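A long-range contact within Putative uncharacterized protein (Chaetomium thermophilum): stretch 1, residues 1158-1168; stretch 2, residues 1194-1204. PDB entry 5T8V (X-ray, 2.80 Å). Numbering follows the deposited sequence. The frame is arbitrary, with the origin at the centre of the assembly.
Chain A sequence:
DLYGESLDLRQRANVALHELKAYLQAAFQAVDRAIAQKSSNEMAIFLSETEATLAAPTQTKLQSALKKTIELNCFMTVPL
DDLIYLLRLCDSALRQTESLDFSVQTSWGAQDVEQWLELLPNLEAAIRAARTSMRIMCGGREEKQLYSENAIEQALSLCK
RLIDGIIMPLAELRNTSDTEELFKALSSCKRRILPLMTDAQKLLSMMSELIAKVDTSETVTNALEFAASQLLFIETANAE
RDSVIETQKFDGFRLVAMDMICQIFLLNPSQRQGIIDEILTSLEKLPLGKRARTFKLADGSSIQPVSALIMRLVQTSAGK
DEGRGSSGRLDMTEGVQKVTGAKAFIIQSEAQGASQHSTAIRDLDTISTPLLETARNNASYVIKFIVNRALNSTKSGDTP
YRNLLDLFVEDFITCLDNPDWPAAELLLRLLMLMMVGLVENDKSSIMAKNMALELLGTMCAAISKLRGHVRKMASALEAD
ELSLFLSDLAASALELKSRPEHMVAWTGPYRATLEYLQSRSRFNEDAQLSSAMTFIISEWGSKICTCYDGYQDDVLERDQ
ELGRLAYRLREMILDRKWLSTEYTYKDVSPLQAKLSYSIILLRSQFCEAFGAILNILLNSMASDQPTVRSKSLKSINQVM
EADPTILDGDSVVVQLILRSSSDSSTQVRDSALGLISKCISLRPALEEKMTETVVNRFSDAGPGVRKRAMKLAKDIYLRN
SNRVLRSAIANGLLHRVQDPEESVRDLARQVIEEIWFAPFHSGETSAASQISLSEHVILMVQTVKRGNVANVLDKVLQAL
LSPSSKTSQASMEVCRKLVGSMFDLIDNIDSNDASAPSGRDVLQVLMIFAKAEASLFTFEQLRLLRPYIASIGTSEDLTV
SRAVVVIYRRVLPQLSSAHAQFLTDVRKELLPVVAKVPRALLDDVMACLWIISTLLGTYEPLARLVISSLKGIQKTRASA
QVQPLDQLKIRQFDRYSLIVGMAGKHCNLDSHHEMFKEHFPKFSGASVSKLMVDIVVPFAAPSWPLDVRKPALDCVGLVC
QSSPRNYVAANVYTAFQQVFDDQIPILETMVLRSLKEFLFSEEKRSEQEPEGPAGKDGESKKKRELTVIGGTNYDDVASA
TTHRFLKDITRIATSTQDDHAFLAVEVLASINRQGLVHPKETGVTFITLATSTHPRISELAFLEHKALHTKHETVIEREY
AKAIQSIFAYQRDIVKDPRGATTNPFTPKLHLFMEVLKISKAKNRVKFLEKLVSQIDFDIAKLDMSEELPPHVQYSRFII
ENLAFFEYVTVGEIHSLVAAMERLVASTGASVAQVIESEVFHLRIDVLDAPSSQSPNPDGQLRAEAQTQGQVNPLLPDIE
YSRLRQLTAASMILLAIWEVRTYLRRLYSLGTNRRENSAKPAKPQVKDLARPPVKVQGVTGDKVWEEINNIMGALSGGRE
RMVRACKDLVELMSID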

# COMPACT_ATOMS: atom_id res chain seq x y z
N HIS A 1158 44.50 18.68 -22.03
CA HIS A 1158 44.40 17.30 -22.44
C HIS A 1158 43.80 16.45 -21.32
O HIS A 1158 43.99 16.74 -20.14
N PRO A 1159 43.08 15.38 -21.67
CA PRO A 1159 42.43 14.56 -20.63
C PRO A 1159 43.40 13.89 -19.68
O PRO A 1159 42.99 13.50 -18.58
N LYS A 1160 44.67 13.73 -20.05
CA LYS A 1160 45.64 13.13 -19.14
C LYS A 1160 45.88 14.02 -17.93
O LYS A 1160 45.99 13.53 -16.80
N GLU A 1161 45.96 15.33 -18.14
CA GLU A 1161 46.23 16.28 -17.07
C GLU A 1161 45.04 16.49 -16.14
O GLU A 1161 45.15 17.29 -15.20
N THR A 1162 43.92 15.80 -16.37
CA THR A 1162 42.67 16.15 -15.69
C THR A 1162 41.97 14.93 -15.11
O THR A 1162 41.35 15.01 -14.04
N GLY A 1163 42.06 13.79 -15.79
CA GLY A 1163 41.32 12.60 -15.40
C GLY A 1163 41.44 12.22 -13.94
O GLY A 1163 40.43 12.19 -13.22
N VAL A 1164 42.66 11.93 -13.49
CA VAL A 1164 42.86 11.44 -12.13
C VAL A 1164 42.30 12.42 -11.11
O VAL A 1164 41.78 12.01 -10.06
N THR A 1165 42.39 13.72 -11.39
CA THR A 1165 41.91 14.71 -10.44
C THR A 1165 40.40 14.58 -10.24
O THR A 1165 39.92 14.57 -9.10
N PHE A 1166 39.64 14.49 -11.33
CA PHE A 1166 38.19 14.39 -11.20
C PHE A 1166 37.78 13.03 -10.66
O PHE A 1166 36.84 12.93 -9.86
N ILE A 1167 38.45 11.96 -11.09
CA ILE A 1167 38.21 10.65 -10.50
C ILE A 1167 38.40 10.71 -8.99
O ILE A 1167 37.67 10.06 -8.23
N THR A 1168 39.38 11.49 -8.54
CA THR A 1168 39.64 11.60 -7.11
C THR A 1168 38.58 12.44 -6.41
O THR A 1168 38.10 12.07 -5.33
N THR A 1194 40.25 5.15 -23.84
CA THR A 1194 41.58 4.65 -24.19
C THR A 1194 42.65 5.14 -23.23
O THR A 1194 43.62 4.42 -22.97
N VAL A 1195 42.51 6.36 -22.71
CA VAL A 1195 43.55 6.94 -21.88
C VAL A 1195 43.34 6.64 -20.40
O VAL A 1195 44.32 6.47 -19.66
N ILE A 1196 42.09 6.58 -19.94
CA ILE A 1196 41.85 6.31 -18.53
C ILE A 1196 42.11 4.85 -18.21
O ILE A 1196 42.43 4.51 -17.06
N GLU A 1197 41.98 3.96 -19.19
CA GLU A 1197 42.34 2.57 -18.95
C GLU A 1197 43.81 2.41 -18.58
O GLU A 1197 44.18 1.38 -18.00
N ARG A 1198 44.65 3.39 -18.90
CA ARG A 1198 46.08 3.32 -18.62
C ARG A 1198 46.48 4.02 -17.33
O ARG A 1198 47.59 3.80 -16.84
N GLU A 1199 45.61 4.86 -16.76
CA GLU A 1199 45.92 5.56 -15.52
C GLU A 1199 45.07 5.04 -14.37
O GLU A 1199 44.49 5.82 -13.61
N TYR A 1200 44.97 3.71 -14.25
CA TYR A 1200 44.19 3.12 -13.16
C TYR A 1200 44.96 3.13 -11.85
O TYR A 1200 44.41 3.52 -10.81
N ALA A 1201 46.23 2.72 -11.88
CA ALA A 1201 47.02 2.69 -10.65
C ALA A 1201 47.08 4.07 -10.00
O ALA A 1201 46.75 4.23 -8.82
N LYS A 1202 47.51 5.08 -10.77
CA LYS A 1202 47.59 6.43 -10.22
C LYS A 1202 46.23 6.92 -9.73
O LYS A 1202 46.16 7.72 -8.79
N ALA A 1203 45.14 6.45 -10.34
CA ALA A 1203 43.81 6.86 -9.91
C ALA A 1203 43.47 6.26 -8.56
O ALA A 1203 42.97 6.95 -7.67
N ILE A 1204 43.73 4.96 -8.38
CA ILE A 1204 43.45 4.32 -7.09
C ILE A 1204 44.31 4.94 -6.00
O ILE A 1204 43.80 5.38 -4.96

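The two stretches pack mainly through apolar side chains, and no hydrogen bond crosses between them. Together they bury 501 Å². The helix at 1163-1168 and the helix at 1200-1204 approach to 9.4 Å between axes, with 40° between their directions. The backbones come closest at V1164 and A1203, whose CA atoms are 5.2 Å apart.

V1164 points toward the other stretch and has the largest covered area. Its chi1 is t (171°). In this rotamer CG1 lies 4.1 Å from A1203 CA and 3.9 Å from K1202 O, so one methyl rests on the backbone of the second helix. The other methyl, CG2, is 3.3 Å from E1199 OE1. This is a close contact between a methyl and a carboxylate oxygen.

I1167 sits one turn further on and also points toward stretch 2. It is m at chi1 and t at chi2, an extended form. Its CD1 reaches I1196 CG2 at 4.0 Å, while its CG2 lies 4.2 Å from A1203 CB. The side chain thus touches both helical segments of stretch 2.

I1196 leaves its backbone sideways, but its end comes nearer. Both chi angles are m (-59° and -57°), which brings CD1 to 4.1 Å from G1163 CA. G1163 has no side chain, and this leaves room for that methyl. A CB placed ideally on G1163 would lie 2.7 Å from I1196 CD1, a clash.

V1195 points toward stretch 1 with chi1 p (66°). Its two methyls meet different neighbours: CG1 is 4.4 Å from P1159 CB, and CG2 is 3.4 Å from K1160 CG. P1159 also points toward stretch 2; its ring is C-gamma endo.

K1160 leaves sideways. Its chi1 is m, and chi2 to chi4 are all t, so the chain is fully extended. Its aliphatic part covers V1195. Further out, K1160 CE is 4.0 Å from R1198 NH2. The two charges are alike: K1160 NZ and R1198 NH2 are 4.2 Å apart, with no bond between them. Both residues are exposed.

E1199 points toward stretch 1, with chi1 m and chi2 t. Its OE1 is 3.8 Å from K1160 O, a contact between two oxygens and not a hydrogen bond. K1202 leaves sideways, with chi2 between wells at -142°; its CB is 4.5 Å from V1164 CG2.

Within stretch 1, T1168 OG1 donates to V1164 O at 2.5 Å. Its m rotamer (chi1 -53°) turns the hydroxyl back onto its own helix.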

# COMPACT_ATOMS: atom_id res chain seq x y z
CB HIS A 1158 45.78 16.75 -22.83
CG HIS A 1158 46.25 17.21 -24.18
ND1 HIS A 1158 45.50 17.04 -25.32
CD2 HIS A 1158 47.39 17.81 -24.56
CE1 HIS A 1158 46.16 17.54 -26.35
NE2 HIS A 1158 47.31 18.01 -25.92
CB PRO A 1159 41.63 13.53 -21.44
CG PRO A 1159 42.31 13.47 -22.77
CD PRO A 1159 42.82 14.86 -23.03
CB LYS A 1160 46.95 12.86 -19.87
CG LYS A 1160 46.85 11.77 -20.93
CD LYS A 1160 48.19 11.51 -21.60
CE LYS A 1160 48.08 10.39 -22.62
NZ LYS A 1160 49.39 10.10 -23.29
CB GLU A 1161 46.65 17.63 -17.66
CG GLU A 1161 47.91 17.58 -18.51
CD GLU A 1161 48.13 18.87 -19.29
OE1 GLU A 1161 47.41 19.09 -20.29
OE2 GLU A 1161 49.01 19.66 -18.90
CB THR A 1162 41.75 16.88 -16.67
OG1 THR A 1162 42.36 18.10 -17.09
CG2 THR A 1162 40.41 17.18 -16.05
CB VAL A 1164 44.36 11.16 -11.88
CG1 VAL A 1164 44.62 10.86 -10.41
CG2 VAL A 1164 44.83 10.00 -12.75
CB THR A 1165 42.28 16.12 -10.90
OG1 THR A 1165 43.70 16.26 -10.90
CG2 THR A 1165 41.67 17.18 -9.98
CB PHE A 1166 37.52 14.66 -12.55
CG PHE A 1166 37.38 16.12 -12.87
CD1 PHE A 1166 36.56 16.94 -12.11
CD2 PHE A 1166 38.05 16.67 -13.94
CE1 PHE A 1166 36.43 18.28 -12.40
CE2 PHE A 1166 37.92 18.01 -14.25
CZ PHE A 1166 37.11 18.82 -13.48
CB ILE A 1167 39.13 9.59 -11.15
CG1 ILE A 1167 38.82 9.47 -12.65
CG2 ILE A 1167 38.95 8.24 -10.47
CD1 ILE A 1167 39.81 8.61 -13.41
CB THR A 1168 41.03 12.20 -6.88
OG1 THR A 1168 42.01 11.45 -7.62
CG2 THR A 1168 41.40 12.17 -5.41
CB THR A 1194 41.92 5.09 -25.62
OG1 THR A 1194 40.87 4.67 -26.51
CG2 THR A 1194 43.24 4.48 -26.09
CB VAL A 1195 43.63 8.46 -22.12
CG1 VAL A 1195 42.37 9.16 -21.65
CG2 VAL A 1195 44.86 9.04 -21.45
CB ILE A 1196 40.41 6.73 -18.15
CG1 ILE A 1196 40.21 8.23 -18.42
CG2 ILE A 1196 40.12 6.41 -16.68
CD1 ILE A 1196 41.19 9.15 -17.69
CB GLU A 1197 42.02 1.72 -20.18
CG GLU A 1197 40.53 1.57 -20.46
CD GLU A 1197 40.25 0.78 -21.71
OE1 GLU A 1197 41.21 0.43 -22.43
OE2 GLU A 1197 39.07 0.49 -21.99
CB ARG A 1198 46.87 3.92 -19.79
CG ARG A 1198 46.80 3.11 -21.07
CD ARG A 1198 47.53 3.79 -22.21
NE ARG A 1198 46.89 5.04 -22.60
CZ ARG A 1198 47.28 5.79 -23.63
NH1 ARG A 1198 48.31 5.42 -24.38
NH2 ARG A 1198 46.64 6.92 -23.91
CB GLU A 1199 45.72 7.07 -15.69
CG GLU A 1199 46.75 7.72 -16.60
CD GLU A 1199 46.78 9.23 -16.46
OE1 GLU A 1199 45.83 9.80 -15.89
OE2 GLU A 1199 47.77 9.85 -16.90
CB TYR A 1200 43.79 1.69 -13.53
CG TYR A 1200 42.58 1.56 -14.45
CD1 TYR A 1200 41.66 2.60 -14.59
CD2 TYR A 1200 42.35 0.39 -15.16
CE1 TYR A 1200 40.56 2.48 -15.41
CE2 TYR A 1200 41.25 0.26 -15.99
CZ TYR A 1200 40.36 1.31 -16.11
OH TYR A 1200 39.26 1.20 -16.93
CB ALA A 1201 48.43 2.18 -10.96
CB LYS A 1202 48.14 7.40 -11.28
CG LYS A 1202 49.51 7.02 -11.82
CD LYS A 1202 50.37 8.26 -12.06
CE LYS A 1202 49.74 9.22 -13.06
NZ LYS A 1202 50.57 10.44 -13.26
CB ALA A 1203 42.77 6.45 -10.96
CB ILE A 1204 43.68 2.80 -7.20
CG1 ILE A 1204 42.75 2.20 -8.25
CG2 ILE A 1204 43.47 2.12 -5.85
CD1 ILE A 1204 43.09 0.78 -8.65